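Local atomic coordinates of Lmo1499 protein (Listeria monocytogenes, PDB entry 4IIW), a protein that probably acts as a lytic transglycosylase that cuts nascent peptidoglycan strands endolytically to terminate their elongation. Residues B[205-215]-B[302-310]. Numbering follows the deposited sequence.
Sequences IAKYRDELTKQ and DSSMEAALY
Tyr208 and Leu309 form the apolar middle of a helix-helix contact in a protein of the YceG-like (MltG) family, a worked example of how a greasy core can be closed by polar bonds at both ends. The axes of 209-215 and 302-309 run in the same general direction, inclined at 28° and 11.4 Å from each other at closest approach. Leu309 divides its branches: CD1 lies 3.5 Å from CB of Tyr208, while CD2 touches CD2 of Leu212, the two side chains crossing at about a right angle. Farther along the ring, selenomethionine Met305 makes an oblique Met-aromatic contact, its SE 5.1 Å from the Tyr208 centroid. The phenol then reaches Asp302, where Tyr208 OH donates to OD1 over 2.9 Å, on the anti side of the carboxylate. Lys207 NZ forms a salt bridge to the same OD1, its hydrogen bond there being weak; the lysine CG sits over the centre of one Tyr208 face. At the other end, Glu211 packs CG 3.6 Å from OH of Tyr310, and Gln215 NE2 donates to the backbone O of Leu309 at 2.9 Å, with an N-H...O angle of 166°, in the carbonyl plane and on a lone pair. Phe222 of helix 219-232 touches Tyr208, Met305 and Leu309, tying the pair to a third helix. The Glu211 chain, bent at chi2 (62°), positions the Gln215 amide by accepting from NE2 on the anti lone pair of OE2.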
ATOM      1  N   ILE B 205      49.218  32.035 -23.168  1.00 57.04           N
ATOM      2  CA  ILE B 205      49.651  33.369 -22.833  1.00 58.16           C
ATOM      3  C   ILE B 205      50.856  33.743 -23.692  1.00 62.03           C
ATOM      4  O   ILE B 205      51.391  34.858 -23.574  1.00 63.83           O
ATOM      5  CB  ILE B 205      50.003  33.536 -21.342  1.00 56.53           C
ATOM      6  CG1 ILE B 205      51.231  32.709 -20.964  1.00 56.08           C
ATOM      7  CG2 ILE B 205      48.813  33.190 -20.474  1.00 53.98           C
ATOM      8  CD1 ILE B 205      51.636  32.910 -19.535  1.00 55.65           C
ATOM      9  N   ALA B 206      51.283  32.821 -24.556  1.00 64.10           N
ATOM     10  CA  ALA B 206      52.425  33.061 -25.449  1.00 66.94           C
ATOM     11  C   ALA B 206      52.266  34.362 -26.235  1.00 69.21           C
ATOM     12  O   ALA B 206      53.237  35.071 -26.474  1.00 71.24           O
ATOM     13  CB  ALA B 206      52.607  31.890 -26.406  1.00 68.26           C
ATOM     14  N   LYS B 207      51.036  34.673 -26.619  1.00 69.97           N
ATOM     15  CA  LYS B 207      50.751  35.889 -27.378  1.00 72.96           C
ATOM     16  C   LYS B 207      50.940  37.185 -26.576  1.00 72.31           C
ATOM     17  O   LYS B 207      51.125  38.256 -27.168  1.00 75.56           O
ATOM     18  CB  LYS B 207      49.334  35.835 -27.965  1.00 74.28           C
ATOM     19  CG  LYS B 207      48.234  35.615 -26.936  1.00 75.96           C
ATOM     20  CD  LYS B 207      46.877  35.488 -27.596  1.00 81.84           C
ATOM     21  CE  LYS B 207      45.824  35.014 -26.600  1.00 83.35           C
ATOM     22  NZ  LYS B 207      44.488  34.860 -27.240  1.00 88.62           N
ATOM     23  N   TYR B 208      50.906  37.100 -25.249  1.00 67.85           N
ATOM     24  CA  TYR B 208      51.080  38.285 -24.417  1.00 66.96           C
ATOM     25  C   TYR B 208      52.527  38.512 -23.985  1.00 66.62           C
ATOM     26  O   TYR B 208      52.832  39.560 -23.407  1.00 65.58           O
ATOM     27  CB  TYR B 208      50.220  38.194 -23.157  1.00 64.95           C
ATOM     28  CG  TYR B 208      48.754  37.976 -23.411  1.00 65.62           C
ATOM     29  CD1 TYR B 208      47.984  38.945 -24.029  1.00 67.81           C
ATOM     30  CD2 TYR B 208      48.130  36.801 -23.005  1.00 65.65           C
ATOM     31  CE1 TYR B 208      46.633  38.743 -24.257  1.00 70.84           C
ATOM     32  CE2 TYR B 208      46.788  36.590 -23.226  1.00 66.37           C
ATOM     33  CZ  TYR B 208      46.041  37.564 -23.846  1.00 70.56           C
ATOM     34  OH  TYR B 208      44.698  37.351 -24.062  1.00 76.73           O
ATOM     35  N   ARG B 209      53.403  37.541 -24.262  1.00 66.98           N
ATOM     36  CA  ARG B 209      54.824  37.609 -23.856  1.00 69.10           C
ATOM     37  C   ARG B 209      55.485  38.929 -24.191  1.00 71.14           C
ATOM     38  O   ARG B 209      56.095  39.548 -23.332  1.00 71.07           O
ATOM     39  CB  ARG B 209      55.666  36.522 -24.532  1.00 70.98           C
ATOM     40  CG  ARG B 209      55.266  35.091 -24.243  1.00 73.53           C
ATOM     41  CD  ARG B 209      55.474  34.684 -22.792  1.00 75.69           C
ATOM     42  NE  ARG B 209      55.150  33.267 -22.614  1.00 75.47           N
ATOM     43  CZ  ARG B 209      55.217  32.616 -21.462  1.00 73.48           C
ATOM     44  NH1 ARG B 209      55.607  33.252 -20.361  1.00 71.57           N
ATOM     45  NH2 ARG B 209      54.895  31.323 -21.417  1.00 74.12           N
ATOM     46  N   ASP B 210      55.382  39.340 -25.450  1.00 73.10           N
ATOM     47  CA  ASP B 210      56.013  40.564 -25.892  1.00 76.31           C
ATOM     48  C   ASP B 210      55.538  41.781 -25.105  1.00 74.83           C
ATOM     49  O   ASP B 210      56.352  42.651 -24.766  1.00 76.18           O
ATOM     50  CB  ASP B 210      55.807  40.791 -27.399  1.00 80.23           C
ATOM     51  CG  ASP B 210      56.559  39.774 -28.266  1.00 85.89           C
ATOM     52  OD1 ASP B 210      56.983  38.712 -27.745  1.00 89.67           O
ATOM     53  OD2 ASP B 210      56.715  40.036 -29.481  1.00 91.69           O
ATOM     54  N   GLU B 211      54.243  41.859 -24.805  1.00 71.35           N
ATOM     55  CA  GLU B 211      53.750  43.016 -24.064  1.00 70.52           C
ATOM     56  C   GLU B 211      54.191  42.941 -22.582  1.00 68.07           C
ATOM     57  O   GLU B 211      54.562  43.952 -21.992  1.00 67.69           O
ATOM     58  CB  GLU B 211      52.237  43.179 -24.228  1.00 69.06           C
ATOM     59  CG  GLU B 211      51.692  44.476 -23.629  1.00 71.11           C
ATOM     60  CD  GLU B 211      52.267  45.766 -24.271  1.00 75.07           C
ATOM     61  OE1 GLU B 211      52.612  45.765 -25.479  1.00 78.54           O
ATOM     62  OE2 GLU B 211      52.347  46.792 -23.563  1.00 71.49           O
ATOM     63  N   LEU B 212      54.173  41.743 -21.996  1.00 66.00           N
ATOM     64  CA  LEU B 212      54.634  41.561 -20.619  1.00 64.59           C
ATOM     65  C   LEU B 212      56.095  42.024 -20.445  1.00 67.30           C
ATOM     66  O   LEU B 212      56.423  42.701 -19.465  1.00 66.78           O
ATOM     67  CB  LEU B 212      54.519  40.104 -20.222  1.00 62.45           C
ATOM     68  CG  LEU B 212      53.100  39.571 -20.057  1.00 62.68           C
ATOM     69  CD1 LEU B 212      53.125  38.056 -19.978  1.00 56.97           C
ATOM     70  CD2 LEU B 212      52.433  40.187 -18.831  1.00 58.89           C
ATOM     71  N   THR B 213      56.955  41.648 -21.394  1.00 69.45           N
ATOM     72  CA  THR B 213      58.366  42.030 -21.379  1.00 73.22           C
ATOM     73  C   THR B 213      58.518  43.557 -21.475  1.00 76.45           C
ATOM     74  O   THR B 213      59.310  44.161 -20.753  1.00 78.05           O
ATOM     75  CB  THR B 213      59.168  41.373 -22.552  1.00 76.48           C
ATOM     76  OG1 THR B 213      59.091  39.938 -22.471  1.00 74.86           O
ATOM     77  CG2 THR B 213      60.648  41.809 -22.522  1.00 77.17           C
ATOM     78  N   LYS B 214      57.748  44.175 -22.365  1.00 77.92           N
ATOM     79  CA  LYS B 214      57.788  45.623 -22.549  1.00 80.03           C
ATOM     80  C   LYS B 214      57.330  46.383 -21.298  1.00 77.22           C
ATOM     81  O   LYS B 214      57.924  47.380 -20.937  1.00 78.43           O
ATOM     82  CB  LYS B 214      56.937  46.033 -23.753  1.00 81.88           C
ATOM     83  CG  LYS B 214      56.973  47.531 -24.034  1.00 87.87           C
ATOM     84  CD  LYS B 214      56.132  47.894 -25.238  1.00 92.05           C
ATOM     85  CE  LYS B 214      56.148  49.385 -25.488  1.00 94.80           C
ATOM     86  NZ  LYS B 214      55.333  49.703 -26.679  1.00 98.51           N
ATOM     87  N   GLN B 215      56.267  45.920 -20.649  1.00 73.92           N
ATOM     88  CA  GLN B 215      55.788  46.569 -19.424  1.00 72.11           C
ATOM     89  C   GLN B 215      56.519  46.057 -18.161  1.00 70.95           C
ATOM     90  O   GLN B 215      56.344  46.611 -17.073  1.00 69.06           O
ATOM     91  CB  GLN B 215      54.286  46.353 -19.261  1.00 69.23           C
ATOM     92  CG  GLN B 215      53.453  46.841 -20.426  1.00 70.65           C
ATOM     93  CD  GLN B 215      51.958  46.740 -20.146  1.00 69.41           C
ATOM     94  OE1 GLN B 215      51.535  46.685 -18.986  1.00 67.33           O
ATOM     95  NE2 GLN B 215      51.149  46.727 -21.208  1.00 66.73           N
ATOM     96  N   ASP B 302      40.322  35.360 -21.872  1.00 65.30           N
ATOM     97  CA  ASP B 302      41.141  36.289 -22.648  1.00 67.00           C
ATOM     98  C   ASP B 302      40.691  37.715 -22.453  1.00 67.52           C
ATOM     99  O   ASP B 302      41.512  38.640 -22.393  1.00 66.92           O
ATOM    100  CB  ASP B 302      41.116  35.932 -24.121  1.00 71.08           C
ATOM    101  CG  ASP B 302      41.990  34.751 -24.432  1.00 75.66           C
ATOM    102  OD1 ASP B 302      43.220  34.855 -24.214  1.00 78.16           O
ATOM    103  OD2 ASP B 302      41.456  33.726 -24.912  1.00 83.48           O
ATOM    104  N   SER B 303      39.384  37.896 -22.349  1.00 69.22           N
ATOM    105  CA  SER B 303      38.835  39.215 -22.153  1.00 70.39           C
ATOM    106  C   SER B 303      39.540  39.927 -20.983  1.00 66.07           C
ATOM    107  O   SER B 303      40.057  41.033 -21.129  1.00 65.12           O
ATOM    108  CB  SER B 303      37.337  39.119 -21.908  1.00 72.99           C
ATOM    109  OG  SER B 303      36.784  40.414 -21.823  1.00 77.38           O
ATOM    110  N   SER B 304      39.572  39.275 -19.831  1.00 63.34           N
ATOM    111  CA  SER B 304      40.222  39.846 -18.658  1.00 60.59           C
ATOM    112  C   SER B 304      41.718  40.014 -18.839  1.00 59.37           C
ATOM    113  O   SER B 304      42.290  41.010 -18.388  1.00 59.74           O
ATOM    114  CB  SER B 304      39.945  39.002 -17.428  1.00 58.32           C
ATOM    115  OG  SER B 304      38.587  39.140 -17.056  1.00 63.69           O
HETATM  116  N   MSE B 305      42.363  39.054 -19.487  1.00 59.36           N
HETATM  117  CA  MSE B 305      43.793  39.163 -19.712  1.00 58.82           C
HETATM  118  C   MSE B 305      44.121  40.396 -20.557  1.00 61.03           C
HETATM  119  O   MSE B 305      45.040  41.127 -20.211  1.00 59.81           O
HETATM  120  CB  MSE B 305      44.353  37.875 -20.299  1.00 59.35           C
HETATM  121  CG  MSE B 305      44.438  36.769 -19.267  1.00 57.34           C
HETATM  122 SE   MSE B 305      45.059  35.107 -20.011  0.99 63.55          SE
HETATM  123  CE  MSE B 305      44.881  33.987 -18.425  1.00 57.95           C
ATOM    124  N   GLU B 306      43.378  40.627 -21.649  1.00 64.50           N
ATOM    125  CA  GLU B 306      43.571  41.842 -22.454  1.00 68.01           C
ATOM    126  C   GLU B 306      43.404  43.093 -21.615  1.00 66.41           C
ATOM    127  O   GLU B 306      44.158  44.046 -21.763  1.00 66.79           O
ATOM    128  CB  GLU B 306      42.584  41.957 -23.622  1.00 72.85           C
ATOM    129  CG  GLU B 306      43.156  41.739 -25.019  1.00 79.98           C
ATOM    130  CD  GLU B 306      42.306  42.449 -26.087  1.00 93.74           C
ATOM    131  OE1 GLU B 306      42.821  42.724 -27.199  1.00104.00           O
ATOM    132  OE2 GLU B 306      41.127  42.769 -25.800  1.00 98.35           O
ATOM    133  N   ALA B 307      42.389  43.097 -20.764  1.00 65.00           N
ATOM    134  CA  ALA B 307      42.125  44.236 -19.906  1.00 65.28           C
ATOM    135  C   ALA B 307      43.321  44.545 -19.006  1.00 63.40           C
ATOM    136  O   ALA B 307      43.665  45.707 -18.797  1.00 64.33           O
ATOM    137  CB  ALA B 307      40.880  43.995 -19.073  1.00 64.64           C
ATOM    138  N   ALA B 308      43.966  43.502 -18.503  1.00 60.75           N
ATOM    139  CA  ALA B 308      45.093  43.673 -17.599  1.00 59.60           C
ATOM    140  C   ALA B 308      46.272  44.319 -18.301  1.00 61.31           C
ATOM    141  O   ALA B 308      46.919  45.177 -17.735  1.00 61.25           O
ATOM    142  CB  ALA B 308      45.515  42.308 -16.978  1.00 57.49           C
ATOM    143  N   LEU B 309      46.550  43.898 -19.528  1.00 63.58           N
ATOM    144  CA  LEU B 309      47.670  44.441 -20.295  1.00 66.28           C
ATOM    145  C   LEU B 309      47.354  45.714 -21.064  1.00 68.71           C
ATOM    146  O   LEU B 309      48.246  46.523 -21.304  1.00 70.12           O
ATOM    147  CB  LEU B 309      48.183  43.403 -21.296  1.00 68.04           C
ATOM    148  CG  LEU B 309      48.929  42.214 -20.714  1.00 67.65           C
ATOM    149  CD1 LEU B 309      49.410  41.333 -21.847  1.00 69.47           C
ATOM    150  CD2 LEU B 309      50.108  42.692 -19.861  1.00 69.33           C
ATOM    151  N   TYR B 310      46.096  45.881 -21.457  1.00 70.05           N
ATOM    152  CA  TYR B 310      45.680  47.029 -22.255  1.00 73.56           C
ATOM    153  C   TYR B 310      44.486  47.740 -21.658  1.00 73.45           C
ATOM    154  O   TYR B 310      43.410  47.741 -22.228  1.00 75.28           O
ATOM    155  CB  TYR B 310      45.321  46.572 -23.663  1.00 76.43           C
ATOM    156  CG  TYR B 310      46.442  45.891 -24.401  1.00 77.59           C
ATOM    157  CD1 TYR B 310      46.528  44.506 -24.447  1.00 74.38           C
ATOM    158  CD2 TYR B 310      47.412  46.636 -25.068  1.00 80.90           C
ATOM    159  CE1 TYR B 310      47.547  43.875 -25.136  1.00 75.33           C
ATOM    160  CE2 TYR B 310      48.438  46.016 -25.756  1.00 81.42           C
ATOM    161  CZ  TYR B 310      48.499  44.636 -25.784  1.00 78.99           C
ATOM    162  OH  TYR B 310      49.510  44.019 -26.463  1.00 80.84           O
TER